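Exodeoxyribonuclease III (Archaeoglobus fulgidus, PDB 2VOA) acts as an AP endonuclease on DNA at abasic sites and probably also as a 3'-5' exonuclease, probably with magnesium or manganese as cofactor. Local coordinates at residues Thr199-Asp202 and Gly207-Glu210; Ile20-Glu25 and Tyr234-Pro239; Ala150-Asp155 and Ala175-Leu180; Tyr117-Lys120 and Glu125-Tyr128. The protein carries 1 engineered substitution. One frame throughout, in Å; residues are numbered along the deposited sequence.

Contact 1. Residues Thr199-Asp202 and Gly207-Glu210; sequences TFYD and GAIE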
loop_
_atom_site.group_PDB
_atom_site.type_symbol
_atom_site.label_atom_id
_atom_site.label_comp_id
_atom_site.label_asym_id
_atom_site.label_seq_id
_atom_site.Cartn_x
_atom_site.Cartn_y
_atom_site.Cartn_z
ATOM N N THR A 199 -20.869 6.764 -10.908
ATOM C CA THR A 199 -20.286 5.500 -10.473
ATOM C C THR A 199 -18.747 5.538 -10.562
ATOM O O THR A 199 -18.086 4.533 -10.320
ATOM C CB THR A 199 -20.839 4.303 -11.294
ATOM O OG1 THR A 199 -20.686 4.554 -12.703
ATOM C CG2 THR A 199 -22.319 4.046 -10.950
ATOM N N PHE A 200 -18.211 6.690 -10.974
ATOM C CA PHE A 200 -16.773 6.870 -11.171
ATOM C C PHE A 200 -16.350 8.300 -10.873
ATOM O O PHE A 200 -16.965 9.252 -11.351
ATOM C CB PHE A 200 -16.381 6.510 -12.601
ATOM C CG PHE A 200 -14.972 6.901 -12.953
ATOM C CD1 PHE A 200 -13.895 6.199 -12.423
ATOM C CD2 PHE A 200 -14.730 7.970 -13.806
ATOM C CE1 PHE A 200 -12.561 6.561 -12.750
ATOM C CE2 PHE A 200 -13.409 8.335 -14.147
ATOM C CZ PHE A 200 -12.321 7.614 -13.597
ATOM N N TYR A 201 -15.285 8.446 -10.083
ATOM C CA TYR A 201 -14.646 9.738 -9.856
ATOM C C TYR A 201 -13.156 9.497 -10.043
ATOM O O TYR A 201 -12.580 8.632 -9.370
ATOM C CB TYR A 201 -14.893 10.250 -8.432
ATOM C CG TYR A 201 -16.333 10.582 -8.141
ATOM C CD1 TYR A 201 -17.181 9.625 -7.598
ATOM C CD2 TYR A 201 -16.837 11.872 -8.365
ATOM C CE1 TYR A 201 -18.513 9.921 -7.303
ATOM C CE2 TYR A 201 -18.160 12.173 -8.075
ATOM C CZ TYR A 201 -18.985 11.198 -7.551
ATOM O OH TYR A 201 -20.294 11.495 -7.240
ATOM N N ASP A 202 -12.542 10.236 -10.961
ATOM C CA ASP A 202 -11.124 10.051 -11.289
ATOM C C ASP A 202 -10.256 10.373 -10.085
ATOM O O ASP A 202 -10.435 11.421 -9.475
ATOM C CB ASP A 202 -10.762 10.931 -12.495
ATOM C CG ASP A 202 -9.410 10.608 -13.083
ATOM O OD1 ASP A 202 -8.424 10.548 -12.335
ATOM O OD2 ASP A 202 -9.320 10.477 -14.332
ATOM N N GLY A 207 -10.719 16.881 -5.071
ATOM C CA GLY A 207 -12.075 17.081 -4.550
ATOM C C GLY A 207 -13.195 16.636 -5.487
ATOM O O GLY A 207 -14.305 17.141 -5.406
ATOM N N ALA A 208 -12.907 15.688 -6.377
ATOM C CA ALA A 208 -13.911 15.229 -7.363
ATOM C C ALA A 208 -15.315 14.984 -6.799
ATOM O O ALA A 208 -16.302 15.408 -7.402
ATOM C CB ALA A 208 -13.423 13.981 -8.077
ATOM N N ILE A 209 -15.406 14.262 -5.678
ATOM C CA ILE A 209 -16.698 13.862 -5.117
ATOM C C ILE A 209 -17.465 15.111 -4.671
ATOM O O ILE A 209 -18.613 15.347 -5.082
ATOM C CB ILE A 209 -16.536 12.849 -3.944
ATOM C CG1 ILE A 209 -15.852 11.550 -4.417
ATOM C CG2 ILE A 209 -17.888 12.556 -3.272
ATOM C CD1 ILE A 209 -15.406 10.610 -3.288
ATOM N N GLU A 210 -16.814 15.921 -3.839
ATOM C CA GLU A 210 -17.429 17.135 -3.334
ATOM C C GLU A 210 -17.905 18.106 -4.405
ATOM O O GLU A 210 -18.946 18.737 -4.227
ATOM C CB GLU A 210 -16.506 17.812 -2.320
ATOM C CG GLU A 210 -16.522 17.093 -0.989
ATOM C CD GLU A 210 -17.809 17.351 -0.214
ATOM O OE1 GLU A 210 -18.344 16.401 0.400
ATOM O OE2 GLU A 210 -18.290 18.505 -0.235
#
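Y201 and I209 form the tight part of this contact. I209 CG1 sits over the centre of one Y201 ring face, 3.9 Å from the ring centroid and 13° off the ring normal. This is a CH-pi contact, and the two side chains cross at about a right angle. The backbone of I209 also comes close, with its CA 3.7 Å from Y201 CE2. A208 closes in at the base of the ring, where its CB is 4.0 Å from Y201 CD2. Y201 CG lies beside its own backbone N and anti to the carbonyl carbon (chi1 -66°), which aims the ring at the 207-210 turn. Both segments belong to the long loop between helix 187-191 and strand 218-222. Within this loop, T199 and F200 both pair with W215 and form a classic beta bulge. The F200 ring meets the rings of W215 and H248, consistent with the abasic-site pocket known in this family. The looser side is at D202. Its O is 4.2 Å from A208 CB. D202 is partly exposed, and its carboxylate turns instead to a salt bridge with R204. I209 is also partly exposed, but R240 and L241 of helix 238-241 touch it.

Contact 2. Residues Ile20-Glu25 and Tyr234-Pro239; sequences IPWLKE and YADIKP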
loop_
_atom_site.group_PDB
_atom_site.type_symbol
_atom_site.label_atom_id
_atom_site.label_comp_id
_atom_site.label_asym_id
_atom_site.label_seq_id
_atom_site.Cartn_x
_atom_site.Cartn_y
_atom_site.Cartn_z
ATOM N N ILE A 20 -14.816 -7.569 0.399
ATOM C CA ILE A 20 -15.262 -8.597 1.345
ATOM C C ILE A 20 -16.218 -8.024 2.428
ATOM O O ILE A 20 -17.335 -8.532 2.583
ATOM C CB ILE A 20 -14.068 -9.430 1.902
ATOM C CG1 ILE A 20 -13.304 -10.124 0.749
ATOM C CG2 ILE A 20 -14.530 -10.457 2.982
ATOM C CD1 ILE A 20 -14.183 -11.018 -0.176
ATOM N N PRO A 21 -15.814 -6.953 3.146
ATOM C CA PRO A 21 -16.783 -6.325 4.080
ATOM C C PRO A 21 -18.064 -5.813 3.380
ATOM O O PRO A 21 -19.171 -5.862 3.963
ATOM C CB PRO A 21 -15.990 -5.146 4.654
ATOM C CG PRO A 21 -14.549 -5.586 4.554
ATOM C CD PRO A 21 -14.484 -6.311 3.237
ATOM N N TRP A 22 -17.924 -5.332 2.145
ATOM C CA TRP A 22 -19.084 -4.825 1.424
ATOM C C TRP A 22 -20.077 -5.979 1.163
ATOM O O TRP A 22 -21.281 -5.808 1.341
ATOM C CB TRP A 22 -18.665 -4.103 0.135
ATOM C CG TRP A 22 -19.806 -3.382 -0.526
ATOM C CD1 TRP A 22 -20.202 -2.086 -0.307
ATOM C CD2 TRP A 22 -20.713 -3.926 -1.478
ATOM N NE1 TRP A 22 -21.314 -1.793 -1.072
ATOM C CE2 TRP A 22 -21.633 -2.896 -1.821
ATOM C CE3 TRP A 22 -20.829 -5.177 -2.101
ATOM C CZ2 TRP A 22 -22.668 -3.092 -2.759
ATOM C CZ3 TRP A 22 -21.859 -5.371 -3.042
ATOM C CH2 TRP A 22 -22.772 -4.334 -3.340
ATOM N N LEU A 23 -19.564 -7.152 0.772
ATOM C CA LEU A 23 -20.417 -8.341 0.568
ATOM C C LEU A 23 -21.076 -8.789 1.878
ATOM O O LEU A 23 -22.255 -9.145 1.910
ATOM C CB LEU A 23 -19.635 -9.505 -0.060
ATOM C CG LEU A 23 -19.323 -9.377 -1.556
ATOM C CD1 LEU A 23 -18.303 -10.405 -1.977
ATOM C CD2 LEU A 23 -20.589 -9.502 -2.396
ATOM N N LYS A 24 -20.317 -8.763 2.966
ATOM C CA LYS A 24 -20.877 -9.119 4.270
ATOM C C LYS A 24 -22.033 -8.196 4.674
ATOM O O LYS A 24 -23.025 -8.652 5.236
ATOM C CB LYS A 24 -19.773 -9.146 5.331
ATOM C CG LYS A 24 -19.077 -10.499 5.410
ATOM C CD LYS A 24 -18.553 -10.779 6.819
ATOM C CE LYS A 24 -18.721 -12.269 7.213
ATOM N NZ LYS A 24 -17.656 -12.768 8.161
ATOM N N GLU A 25 -21.913 -6.908 4.354
ATOM C CA GLU A 25 -22.895 -5.897 4.767
ATOM C C GLU A 25 -24.133 -5.943 3.888
ATOM O O GLU A 25 -25.260 -5.935 4.398
ATOM C CB GLU A 25 -22.279 -4.493 4.731
ATOM C CG GLU A 25 -23.254 -3.311 4.961
ATOM C CD GLU A 25 -23.901 -3.268 6.359
ATOM O OE1 GLU A 25 -23.304 -3.754 7.339
ATOM O OE2 GLU A 25 -25.019 -2.714 6.485
ATOM N N TYR A 234 -29.311 1.961 -7.145
ATOM C CA TYR A 234 -28.560 3.079 -6.583
ATOM C C TYR A 234 -27.066 2.800 -6.645
ATOM O O TYR A 234 -26.642 1.644 -6.757
ATOM C CB TYR A 234 -28.972 3.315 -5.122
ATOM C CG TYR A 234 -28.936 2.059 -4.264
ATOM C CD1 TYR A 234 -27.774 1.685 -3.581
ATOM C CD2 TYR A 234 -30.073 1.233 -4.148
ATOM C CE1 TYR A 234 -27.744 0.523 -2.785
ATOM C CE2 TYR A 234 -30.051 0.069 -3.370
ATOM C CZ TYR A 234 -28.895 -0.276 -2.683
ATOM O OH TYR A 234 -28.913 -1.429 -1.919
ATOM N N ALA A 235 -26.281 3.873 -6.578
ATOM C CA ALA A 235 -24.831 3.785 -6.469
ATOM C C ALA A 235 -24.460 3.967 -5.012
ATOM O O ALA A 235 -24.965 4.872 -4.346
ATOM C CB ALA A 235 -24.130 4.841 -7.360
ATOM N N ASP A 236 -23.587 3.109 -4.511
ATOM C CA ASP A 236 -23.166 3.182 -3.101
ATOM C C ASP A 236 -21.882 3.993 -2.920
ATOM O O ASP A 236 -20.795 3.529 -3.254
ATOM C CB ASP A 236 -23.009 1.761 -2.543
ATOM C CG ASP A 236 -22.757 1.727 -1.037
ATOM O OD1 ASP A 236 -22.655 0.591 -0.506
ATOM O OD2 ASP A 236 -22.671 2.806 -0.385
ATOM N N ILE A 237 -22.019 5.218 -2.400
ATOM C CA ILE A 237 -20.877 6.121 -2.210
ATOM C C ILE A 237 -19.936 5.697 -1.058
ATOM O O ILE A 237 -18.755 6.089 -1.016
ATOM C CB ILE A 237 -21.354 7.608 -2.030
ATOM C CG1 ILE A 237 -20.193 8.619 -2.166
ATOM C CG2 ILE A 237 -22.074 7.794 -0.707
ATOM C CD1 ILE A 237 -19.525 8.631 -3.510
ATOM N N LYS A 238 -20.451 4.910 -0.111
ATOM C CA LYS A 238 -19.674 4.585 1.098
ATOM C C LYS A 238 -18.280 3.958 0.829
ATOM O O LYS A 238 -17.276 4.459 1.366
ATOM C CB LYS A 238 -20.499 3.748 2.089
ATOM C CG LYS A 238 -21.660 4.511 2.691
ATOM C CD LYS A 238 -22.406 3.665 3.712
ATOM C CE LYS A 238 -23.711 4.346 4.118
ATOM N NZ LYS A 238 -24.815 3.338 4.262
ATOM N N PRO A 239 -18.211 2.888 0.007
ATOM C CA PRO A 239 -16.883 2.328 -0.320
ATOM C C PRO A 239 -15.944 3.317 -1.038
ATOM O O PRO A 239 -14.717 3.184 -0.918
ATOM C CB PRO A 239 -17.186 1.120 -1.221
ATOM C CG PRO A 239 -18.659 1.116 -1.490
ATOM C CD PRO A 239 -19.325 2.156 -0.634
#
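W22 and P239 mark the closest approach of the two backbones, with their CA atoms 7.7 Å apart. Segment 20-25 is helical, with a kink at P21, whose N cannot donate to the preceding turn. Segment 234-239 leaves a strand at A235, turns, and enters a short, loosely formed helix near K238. The side chains therefore span the gap. W22 CG is anti to its backbone N (chi1 -171°), and this sends the indole across to the turn. There W22 NE1 donates to D236 OD1 at 2.8 Å, with an N-H...O angle of 161°. The acceptor lies near the indole plane, at the ring edge. The carboxylate receives the bond on its anti side, tilted out of the carboxylate plane, and its plane is turned 44° from that of the ring. The other oxygen has a different task: K238 N donates to D236 OD2 at 3.1 Å, from above the carboxylate plane. It caps the turn before the helix. D236 thus ties the tryptophan and the turn together, and the two bonds should hold its carboxylate in this rotation. P239 adds the apolar part, with its CG 3.7 Å from W22 CD1, in an oblique approach to the ring. The contact joins helix 16-26 to the end of strand 230-235, an outermost strand of one mixed sheet of this DNase I-like fold. W22 also rests on L31 of strand 30-34 and V252 of strand 251-255, while P250 touches both W22 and P239.

Contact 3. Residues Ala150-Asp155 and Ala175-Leu180; sequences APEPID and AYKKIL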
loop_
_atom_site.group_PDB
_atom_site.type_symbol
_atom_site.label_atom_id
_atom_site.label_comp_id
_atom_site.label_asym_id
_atom_site.label_seq_id
_atom_site.Cartn_x
_atom_site.Cartn_y
_atom_site.Cartn_z
ATOM N N ALA A 150 -20.973 6.640 -21.266
ATOM C CA ALA A 150 -21.980 7.435 -20.575
ATOM C C ALA A 150 -22.996 7.807 -21.674
ATOM O O ALA A 150 -22.722 8.689 -22.523
ATOM C CB ALA A 150 -21.332 8.678 -19.990
ATOM N N PRO A 151 -24.141 7.093 -21.717
ATOM C CA PRO A 151 -24.993 7.204 -22.917
ATOM C C PRO A 151 -25.770 8.518 -23.072
ATOM O O PRO A 151 -26.054 8.920 -24.212
ATOM C CB PRO A 151 -25.980 6.036 -22.759
ATOM C CG PRO A 151 -26.104 5.853 -21.277
ATOM C CD PRO A 151 -24.700 6.138 -20.731
ATOM N N GLU A 152 -26.117 9.170 -21.953
ATOM C CA GLU A 152 -26.893 10.423 -22.013
ATOM C C GLU A 152 -26.140 11.571 -21.355
ATOM O O GLU A 152 -25.281 11.309 -20.510
ATOM C CB GLU A 152 -28.246 10.238 -21.295
ATOM C CG GLU A 152 -29.108 9.093 -21.857
ATOM C CD GLU A 152 -29.511 9.289 -23.310
ATOM O OE1 GLU A 152 -29.841 8.269 -23.963
ATOM O OE2 GLU A 152 -29.528 10.445 -23.812
ATOM N N PRO A 153 -26.509 12.830 -21.672
ATOM C CA PRO A 153 -25.786 13.956 -21.047
ATOM C C PRO A 153 -25.810 13.935 -19.502
ATOM O O PRO A 153 -24.837 14.327 -18.875
ATOM C CB PRO A 153 -26.457 15.208 -21.622
ATOM C CG PRO A 153 -27.264 14.756 -22.838
ATOM C CD PRO A 153 -27.583 13.278 -22.588
ATOM N N ILE A 154 -26.899 13.463 -18.903
ATOM C CA ILE A 154 -26.959 13.328 -17.424
ATOM C C ILE A 154 -25.888 12.389 -16.820
ATOM O O ILE A 154 -25.568 12.480 -15.633
ATOM C CB ILE A 154 -28.382 12.914 -16.957
ATOM C CG1 ILE A 154 -28.571 13.132 -15.442
ATOM C CG2 ILE A 154 -28.688 11.482 -17.404
ATOM C CD1 ILE A 154 -28.327 14.510 -14.971
ATOM N N ASP A 155 -25.303 11.516 -17.653
ATOM C CA ASP A 155 -24.296 10.550 -17.187
ATOM C C ASP A 155 -22.876 11.107 -17.063
ATOM O O ASP A 155 -21.963 10.392 -16.652
ATOM C CB ASP A 155 -24.277 9.314 -18.102
ATOM C CG ASP A 155 -25.587 8.563 -18.081
ATOM O OD1 ASP A 155 -26.245 8.498 -19.138
ATOM O OD2 ASP A 155 -25.980 8.069 -16.991
ATOM N N ALA A 175 -23.167 3.252 -30.625
ATOM C CA ALA A 175 -22.925 1.810 -30.657
ATOM C C ALA A 175 -23.480 1.125 -29.414
ATOM O O ALA A 175 -24.036 0.036 -29.478
ATOM C CB ALA A 175 -21.440 1.504 -30.833
ATOM N N TYR A 176 -23.371 1.804 -28.278
ATOM C CA TYR A 176 -23.855 1.258 -27.018
ATOM C C TYR A 176 -25.387 1.264 -27.042
ATOM O O TYR A 176 -26.036 0.247 -26.748
ATOM C CB TYR A 176 -23.304 2.112 -25.882
ATOM C CG TYR A 176 -23.776 1.733 -24.512
ATOM C CD1 TYR A 176 -23.363 0.547 -23.916
ATOM C CD2 TYR A 176 -24.648 2.564 -23.804
ATOM C CE1 TYR A 176 -23.773 0.193 -22.646
ATOM C CE2 TYR A 176 -25.070 2.223 -22.495
ATOM C CZ TYR A 176 -24.634 1.045 -21.934
ATOM O OH TYR A 176 -25.033 0.688 -20.673
ATOM N N LYS A 177 -25.962 2.388 -27.444
ATOM C CA LYS A 177 -27.433 2.495 -27.507
ATOM C C LYS A 177 -28.051 1.500 -28.487
ATOM O O LYS A 177 -29.159 1.024 -28.257
ATOM C CB LYS A 177 -27.866 3.919 -27.796
ATOM C CG LYS A 177 -27.494 4.886 -26.662
ATOM C CD LYS A 177 -27.661 6.314 -27.171
ATOM C CE LYS A 177 -28.076 7.228 -26.072
ATOM N NZ LYS A 177 -29.101 8.225 -26.570
ATOM N N LYS A 178 -27.323 1.150 -29.551
ATOM C CA LYS A 178 -27.780 0.121 -30.481
ATOM C C LYS A 178 -28.039 -1.209 -29.764
ATOM O O LYS A 178 -29.014 -1.918 -30.066
ATOM C CB LYS A 178 -26.736 -0.050 -31.593
ATOM C CG LYS A 178 -27.081 -1.091 -32.641
ATOM C CD LYS A 178 -25.931 -1.262 -33.631
ATOM C CE LYS A 178 -26.159 -2.460 -34.534
ATOM N NZ LYS A 178 -25.308 -2.463 -35.748
ATOM N N ILE A 179 -27.186 -1.532 -28.796
ATOM C CA ILE A 179 -27.355 -2.751 -27.997
ATOM C C ILE A 179 -28.558 -2.614 -27.068
ATOM O O ILE A 179 -29.365 -3.533 -26.967
ATOM C CB ILE A 179 -26.109 -3.089 -27.158
ATOM C CG1 ILE A 179 -24.820 -3.047 -28.029
ATOM C CG2 ILE A 179 -26.273 -4.476 -26.523
ATOM C CD1 ILE A 179 -23.470 -3.237 -27.231
ATOM N N LEU A 180 -28.694 -1.476 -26.397
ATOM C CA LEU A 180 -29.870 -1.260 -25.530
ATOM C C LEU A 180 -31.188 -1.497 -26.279
ATOM O O LEU A 180 -32.158 -2.007 -25.716
ATOM C CB LEU A 180 -29.871 0.169 -24.967
ATOM C CG LEU A 180 -28.733 0.544 -24.009
ATOM C CD1 LEU A 180 -29.080 1.846 -23.258
ATOM C CD2 LEU A 180 -28.417 -0.557 -23.050
#
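K177 and E152 form the salt bridge of this contact. K177 NZ donates to E152 OE1 at 2.7 Å. It meets the oxygen on the syn side, but 33° out of the carboxylate plane. The two side chains cross at about a right angle. The glutamate chain is bent at chi2 (-62°), which carries its end back toward the helix. The lysine is bent at chi3, which sets its CE 3.2 Å from P151 O, and at chi4, which turns NZ to the glutamate. That carbonyl oxygen also accepts a hydrogen bond from R173, one turn earlier on the same helix. Behind the bridge the 150-155 segment is pinned to itself. E152 N donates to D155 OD1 at 2.9 Å, on the anti lone pair of that oxygen, and D155 N donates to E152 O at 2.9 Å. The second bond belongs to the short 3-10 segment 153-155. D155 OD2 makes salt bridges with R189 and R216, so both carboxylate oxygens are used. In the fold, this loop follows strand 141-144 and the predicted metal ligands D146 and N148. The contact lays the loop against helix 170-180. Beneath the charged pair the packing is apolar. P151 CB meets the edge of the Y176 ring, 3.9 Å from its CD2, and P151 CG is 4.0 Å from Y176 CE2. The tyrosine is buried. Its ring extends past the proline to M147 and V149 of the same loop, and to A219 and L221 of strand 218-222.

Contact 4. Residues Tyr117-Lys120 and Glu125-Tyr128; sequences YQYK and ERLY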
loop_
_atom_site.group_PDB
_atom_site.type_symbol
_atom_site.label_atom_id
_atom_site.label_comp_id
_atom_site.label_asym_id
_atom_site.label_seq_id
_atom_site.Cartn_x
_atom_site.Cartn_y
_atom_site.Cartn_z
ATOM N N TYR A 117 -9.603 3.231 -29.985
ATOM C CA TYR A 117 -11.004 3.698 -30.103
ATOM C C TYR A 117 -11.744 2.916 -31.177
ATOM O O TYR A 117 -12.873 2.505 -30.959
ATOM C CB TYR A 117 -11.108 5.201 -30.339
ATOM C CG TYR A 117 -12.544 5.714 -30.242
ATOM C CD1 TYR A 117 -13.247 5.646 -29.024
ATOM C CD2 TYR A 117 -13.173 6.284 -31.351
ATOM C CE1 TYR A 117 -14.562 6.117 -28.914
ATOM C CE2 TYR A 117 -14.509 6.772 -31.263
ATOM C CZ TYR A 117 -15.173 6.688 -30.049
ATOM O OH TYR A 117 -16.455 7.150 -29.950
ATOM N N GLN A 118 -11.084 2.660 -32.307
ATOM C CA GLN A 118 -11.723 1.844 -33.355
ATOM C C GLN A 118 -11.982 0.437 -32.809
ATOM O O GLN A 118 -13.023 -0.177 -33.086
ATOM C CB GLN A 118 -10.857 1.797 -34.610
ATOM C CG GLN A 118 -10.757 3.172 -35.318
ATOM C CD GLN A 118 -12.131 3.784 -35.569
ATOM O OE1 GLN A 118 -13.000 3.153 -36.180
ATOM N NE2 GLN A 118 -12.340 5.005 -35.078
ATOM N N TYR A 119 -11.039 -0.075 -32.026
ATOM C CA TYR A 119 -11.233 -1.393 -31.397
ATOM C C TYR A 119 -12.441 -1.408 -30.439
ATOM O O TYR A 119 -13.240 -2.354 -30.456
ATOM C CB TYR A 119 -9.944 -1.880 -30.696
ATOM C CG TYR A 119 -10.101 -3.314 -30.257
ATOM C CD1 TYR A 119 -10.073 -4.353 -31.205
ATOM C CD2 TYR A 119 -10.351 -3.627 -28.932
ATOM C CE1 TYR A 119 -10.247 -5.679 -30.819
ATOM C CE2 TYR A 119 -10.524 -4.957 -28.520
ATOM C CZ TYR A 119 -10.484 -5.962 -29.477
ATOM O OH TYR A 119 -10.658 -7.259 -29.092
ATOM N N LYS A 120 -12.610 -0.335 -29.669
ATOM C CA LYS A 120 -13.784 -0.173 -28.791
ATOM C C LYS A 120 -15.087 -0.219 -29.612
ATOM O O LYS A 120 -16.054 -0.914 -29.250
ATOM C CB LYS A 120 -13.685 1.149 -28.020
ATOM C CG LYS A 120 -14.915 1.446 -27.116
ATOM C CD LYS A 120 -14.705 2.789 -26.439
ATOM C CE LYS A 120 -15.734 3.010 -25.360
ATOM N NZ LYS A 120 -15.368 4.179 -24.494
ATOM N N GLU A 125 -19.871 -3.368 -31.513
ATOM C CA GLU A 125 -20.604 -3.978 -32.623
ATOM C C GLU A 125 -20.634 -5.515 -32.460
ATOM O O GLU A 125 -21.664 -6.171 -32.659
ATOM C CB GLU A 125 -19.971 -3.591 -33.966
ATOM C CG GLU A 125 -20.532 -4.335 -35.189
ATOM C CD GLU A 125 -21.948 -3.912 -35.586
ATOM O OE1 GLU A 125 -22.471 -4.470 -36.592
ATOM O OE2 GLU A 125 -22.533 -3.006 -34.932
ATOM N N ARG A 126 -19.494 -6.089 -32.102
ATOM C CA ARG A 126 -19.435 -7.534 -31.857
ATOM C C ARG A 126 -20.360 -7.918 -30.708
ATOM O O ARG A 126 -21.076 -8.918 -30.805
ATOM C CB ARG A 126 -17.997 -7.978 -31.590
ATOM C CG ARG A 126 -17.099 -7.887 -32.825
ATOM C CD ARG A 126 -15.886 -8.783 -32.647
ATOM N NE ARG A 126 -14.936 -8.278 -31.659
ATOM C CZ ARG A 126 -14.156 -9.062 -30.910
ATOM N NH1 ARG A 126 -14.240 -10.379 -31.023
ATOM N NH2 ARG A 126 -13.303 -8.538 -30.050
ATOM N N LEU A 127 -20.382 -7.090 -29.661
ATOM C CA LEU A 127 -21.209 -7.370 -28.482
ATOM C C LEU A 127 -22.681 -7.336 -28.868
ATOM O O LEU A 127 -23.478 -8.158 -28.397
ATOM C CB LEU A 127 -20.916 -6.357 -27.369
ATOM C CG LEU A 127 -21.684 -6.609 -26.074
ATOM C CD1 LEU A 127 -21.380 -8.002 -25.546
ATOM C CD2 LEU A 127 -21.288 -5.569 -25.035
ATOM N N TYR A 128 -23.053 -6.388 -29.722
ATOM C CA TYR A 128 -24.417 -6.354 -30.267
ATOM C C TYR A 128 -24.836 -7.698 -30.881
ATOM O O TYR A 128 -25.860 -8.276 -30.511
ATOM C CB TYR A 128 -24.542 -5.227 -31.323
ATOM C CG TYR A 128 -25.883 -5.233 -32.040
ATOM C CD1 TYR A 128 -26.031 -5.865 -33.280
ATOM C CD2 TYR A 128 -27.007 -4.626 -31.461
ATOM C CE1 TYR A 128 -27.270 -5.874 -33.935
ATOM C CE2 TYR A 128 -28.252 -4.633 -32.105
ATOM C CZ TYR A 128 -28.367 -5.270 -33.339
ATOM O OH TYR A 128 -29.571 -5.295 -34.002
HETATM O O HOH W 1 -13.375 -5.711 -31.302
#
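R126 reaches back along its own helix, and its NH2 comes up to the hydroxyl of Y119, seven residues earlier. From the helix, R126 CB points toward the 117-120 turns. CG lies beside the backbone N and anti to the carbonyl carbon (chi1 -69°). The side chain rests on L81 of a neighbouring loop. A bend about the CG-CD bond (chi3 -71°) then turns NE and the guanidinium group. NE donates to a water at 3.0 Å from its oxygen. That water lies over one face of the Y119 ring, offset toward the rim, and gives a weak bond to Y119 O at 3.5 Å. Beyond CZ, NH1 is hydrogen-bonded to S83 OG. NH2 lies 3.1 Å from Y119 OH, but the angle is too poor for a hydrogen bond. Its bond goes to P85 O, while Y119 OH bonds to D87. The ring and guanidinium planes are 54° apart, with the hydroxyl near the guanidinium plane, at its edge. The two residues thus fasten this flank of the helix to the 81-87 loop. Helix 115-134 is the crossover helix of the beta-alpha-beta unit with strands 99-105 and 141-144, and L127 and Y128 pack on I179 of helix 170-180.

The contacts fall into two touching pairs. Contacts 1 and 2 have centres 17 Å apart and meet by packing: T199 CG2 is 4.1 Å from A235 CB, and Y201 CE1 is 4.1 Å from I237 CD1. Contacts 3 and 4 are closer, at 14 Å between centres. A salt bridge joins them, K178 NZ to E125 OE2 at 2.9 Å. Contacts 2 and 4 lie on opposite sides of the chain centre, with their centres 31 Å apart. Contact 1 comes nearest to the bound nucleic acid, at about 5 Å between nearest atoms. Its Y201 side chain is about 6 Å from that of D247, a predicted magnesium ligand. Contact 3 approaches the same predicted site through Y176, about 8 Å from the N148 side chain.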